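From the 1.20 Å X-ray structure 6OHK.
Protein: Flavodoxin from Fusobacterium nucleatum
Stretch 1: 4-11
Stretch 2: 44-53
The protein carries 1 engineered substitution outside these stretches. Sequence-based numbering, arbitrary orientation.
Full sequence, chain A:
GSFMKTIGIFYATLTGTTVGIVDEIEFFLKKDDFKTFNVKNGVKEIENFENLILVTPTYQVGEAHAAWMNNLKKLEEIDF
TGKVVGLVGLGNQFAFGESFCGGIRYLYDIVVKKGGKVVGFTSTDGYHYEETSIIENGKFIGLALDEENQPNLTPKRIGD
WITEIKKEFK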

# COMPACT_ATOMS: atom_id res chain seq x y z
N MET A 4 -14.35 6.54 12.54
CA MET A 4 -14.09 6.08 11.18
C MET A 4 -14.63 4.67 10.98
O MET A 4 -14.61 3.85 11.90
N LYS A 5 -15.05 4.36 9.75
CA LYS A 5 -15.36 2.98 9.42
C LYS A 5 -14.10 2.14 9.53
O LYS A 5 -12.97 2.64 9.41
N THR A 6 -14.29 0.86 9.77
CA THR A 6 -13.16 -0.04 9.96
C THR A 6 -12.25 -0.02 8.74
O THR A 6 -12.71 -0.03 7.59
N ILE A 7 -10.95 -0.00 9.02
CA ILE A 7 -9.92 -0.03 7.99
C ILE A 7 -9.50 -1.48 7.76
O ILE A 7 -9.10 -2.18 8.69
N GLY A 8 -9.59 -1.92 6.52
CA GLY A 8 -9.06 -3.22 6.14
C GLY A 8 -7.64 -3.13 5.66
O GLY A 8 -7.37 -2.40 4.70
N ILE A 9 -6.74 -3.84 6.31
CA ILE A 9 -5.32 -3.85 5.97
C ILE A 9 -5.00 -5.20 5.34
O ILE A 9 -5.22 -6.24 5.97
N PHE A 10 -4.52 -5.19 4.11
CA PHE A 10 -4.23 -6.40 3.35
C PHE A 10 -2.78 -6.38 2.93
O PHE A 10 -2.33 -5.38 2.37
N TYR A 11 -2.03 -7.44 3.23
CA TYR A 11 -0.60 -7.47 2.94
C TYR A 11 -0.20 -8.83 2.41
O TYR A 11 -0.92 -9.81 2.56
N LYS A 44 -10.93 -11.82 -0.95
CA LYS A 44 -12.35 -11.56 -1.10
C LYS A 44 -12.84 -10.53 -0.08
O LYS A 44 -13.76 -9.76 -0.39
N GLU A 45 -12.23 -10.46 1.11
CA GLU A 45 -12.69 -9.52 2.13
C GLU A 45 -12.44 -8.07 1.78
O GLU A 45 -12.97 -7.21 2.48
N ILE A 46 -11.66 -7.76 0.75
CA ILE A 46 -11.50 -6.37 0.36
C ILE A 46 -12.85 -5.74 0.09
O ILE A 46 -13.05 -4.54 0.31
N GLU A 47 -13.81 -6.52 -0.41
CA GLU A 47 -15.16 -6.02 -0.69
C GLU A 47 -15.83 -5.44 0.55
O GLU A 47 -16.73 -4.59 0.42
N ASN A 48 -15.45 -5.90 1.73
CA ASN A 48 -16.16 -5.62 2.98
C ASN A 48 -15.79 -4.30 3.63
O ASN A 48 -16.40 -3.96 4.66
N PHE A 49 -14.82 -3.55 3.10
CA PHE A 49 -14.34 -2.34 3.74
C PHE A 49 -14.46 -1.17 2.79
O PHE A 49 -14.25 -1.30 1.58
N GLU A 50 -14.73 -0.01 3.36
CA GLU A 50 -14.69 1.24 2.61
C GLU A 50 -13.36 1.94 2.71
O GLU A 50 -13.05 2.75 1.85
N ASN A 51 -12.62 1.69 3.78
CA ASN A 51 -11.30 2.24 3.99
C ASN A 51 -10.32 1.09 3.91
O ASN A 51 -10.49 0.10 4.62
N LEU A 52 -9.29 1.22 3.07
CA LEU A 52 -8.35 0.13 2.81
C LEU A 52 -6.93 0.63 2.81
O LEU A 52 -6.63 1.72 2.33
N ILE A 53 -6.04 -0.22 3.33
CA ILE A 53 -4.60 -0.07 3.18
C ILE A 53 -4.07 -1.36 2.58
O ILE A 53 -4.23 -2.43 3.18

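The most unusual feature is a glycine that serves as the floor beneath an aromatic ring: Gly-8 CA lies 3.8 Å from the centroid of the Phe-49 ring, over its face. A CB on Gly-8 would clash with Phe-49 CG, so the bare backbone lets the ring (chi1 m, chi2 -87°) settle against the strand. The parallel strands are joined there by hydrogen bonds from Gly-8 N to Asn-51 O, Ile-53 N to Gly-8 O and Phe-10 N to Ile-53 O, each 2.9 Å.

Phe-10 (m) shares this side of the sheet. Its CB points sideways, but the ring reaches stretch 2, where Ile-46 (m, t) sets CG1 over one face, 3.4 Å from the ring centroid. Phe-10 CE1 also meets Leu-52 CD2 at 3.6 Å, which adds apolar surface against the ring.

On the other face, Ile-7, Ile-9 and Ile-53, all m, t, offer branched apolar surface; Ile-7 CG2 touches Ile-53 CD1 at 3.9 Å. Asn-51 (m) also points there, and its side-chain amide can donate to a carbonyl in the loop preceding the Ile-7 strand: ND2 of Asn-51 bonds to Lys-5 O at 3.1 Å.

At the exposed margin, the extended Lys-5 (m, t, t, t) brings NZ 2.9 Å from Glu-50 OE1, a salt bridge whose hydrogen bonds are weak. Nearby, one water donates to Thr-6 O (2.7 Å) and accepts from Glu-50 N (2.8 Å).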

# COMPACT_ATOMS: atom_id res chain seq x y z
CB MET A 4 -12.60 6.00 10.95
CG MET A 4 -11.93 7.29 10.63
SD MET A 4 -10.20 7.05 10.16
CE MET A 4 -9.57 6.24 11.58
CB LYS A 5 -15.95 2.88 8.02
CG LYS A 5 -17.32 3.53 7.97
CD LYS A 5 -17.96 3.49 6.61
CE LYS A 5 -19.42 3.94 6.70
NZ LYS A 5 -20.04 4.15 5.36
CB THR A 6 -13.68 -1.45 10.19
OG1 THR A 6 -14.53 -1.41 11.35
CG2 THR A 6 -12.57 -2.44 10.44
CB ILE A 7 -8.73 0.81 8.44
CG1 ILE A 7 -9.14 2.27 8.64
CG2 ILE A 7 -7.60 0.71 7.42
CD1 ILE A 7 -8.21 3.05 9.56
CB ILE A 9 -4.46 -3.64 7.22
CG1 ILE A 9 -4.88 -2.37 7.96
CG2 ILE A 9 -2.99 -3.63 6.84
CD1 ILE A 9 -4.20 -2.22 9.31
CB PHE A 10 -5.12 -6.45 2.12
CG PHE A 10 -6.58 -6.66 2.46
CD1 PHE A 10 -7.40 -5.60 2.88
CD2 PHE A 10 -7.13 -7.93 2.42
CE1 PHE A 10 -8.69 -5.83 3.25
CE2 PHE A 10 -8.44 -8.15 2.79
CZ PHE A 10 -9.21 -7.11 3.20
CB TYR A 11 0.23 -7.08 4.18
CG TYR A 11 0.30 -8.17 5.19
CD1 TYR A 11 -0.73 -8.37 6.10
CD2 TYR A 11 1.38 -9.06 5.22
CE1 TYR A 11 -0.68 -9.41 7.01
CE2 TYR A 11 1.42 -10.11 6.13
CZ TYR A 11 0.38 -10.27 7.02
OH TYR A 11 0.48 -11.36 7.92
CB LYS A 44 -13.17 -12.83 -1.07
CG LYS A 44 -13.15 -13.54 0.23
CD LYS A 44 -13.99 -14.83 0.13
CE LYS A 44 -13.84 -15.74 1.35
NZ LYS A 44 -12.45 -16.31 1.54
CB GLU A 45 -12.08 -9.85 3.49
CG GLU A 45 -12.48 -11.21 4.04
CD GLU A 45 -11.63 -12.37 3.54
OE1 GLU A 45 -10.71 -12.21 2.69
OE2 GLU A 45 -11.91 -13.49 4.04
CB ILE A 46 -10.52 -6.29 -0.83
CG1 ILE A 46 -9.12 -6.61 -0.34
CG2 ILE A 46 -10.59 -4.92 -1.54
CD1 ILE A 46 -7.99 -6.66 -1.38
CB GLU A 47 -16.02 -7.16 -1.25
CG GLU A 47 -17.07 -6.81 -2.28
CD GLU A 47 -17.45 -8.06 -3.07
OE1 GLU A 47 -17.19 -8.12 -4.30
OE2 GLU A 47 -17.96 -9.01 -2.44
CB ASN A 48 -15.88 -6.74 3.98
CG ASN A 48 -16.38 -8.07 3.50
OD1 ASN A 48 -17.27 -8.15 2.66
ND2 ASN A 48 -15.82 -9.14 4.06
CB PHE A 49 -12.86 -2.52 4.12
CG PHE A 49 -12.65 -3.64 5.07
CD1 PHE A 49 -12.77 -3.42 6.42
CD2 PHE A 49 -12.41 -4.93 4.64
CE1 PHE A 49 -12.65 -4.45 7.32
CE2 PHE A 49 -12.30 -5.95 5.51
CZ PHE A 49 -12.41 -5.73 6.85
CB GLU A 50 -15.80 2.18 3.08
CG GLU A 50 -17.22 1.55 2.91
CD GLU A 50 -18.36 2.53 3.15
OE1 GLU A 50 -18.13 3.76 3.15
OE2 GLU A 50 -19.51 2.06 3.34
CB ASN A 51 -11.22 2.86 5.39
CG ASN A 51 -12.16 4.02 5.57
OD1 ASN A 51 -12.41 4.77 4.63
ND2 ASN A 51 -12.66 4.20 6.80
CB LEU A 52 -8.63 -0.44 1.42
CG LEU A 52 -9.91 -1.27 1.29
CD1 LEU A 52 -10.26 -1.44 -0.18
CD2 LEU A 52 -9.75 -2.63 1.93
CB ILE A 53 -3.93 0.22 4.53
CG1 ILE A 53 -4.46 1.53 5.12
CG2 ILE A 53 -2.40 0.22 4.38
CD1 ILE A 53 -3.98 1.80 6.55
O HOH W 1 -14.99 0.03 6.12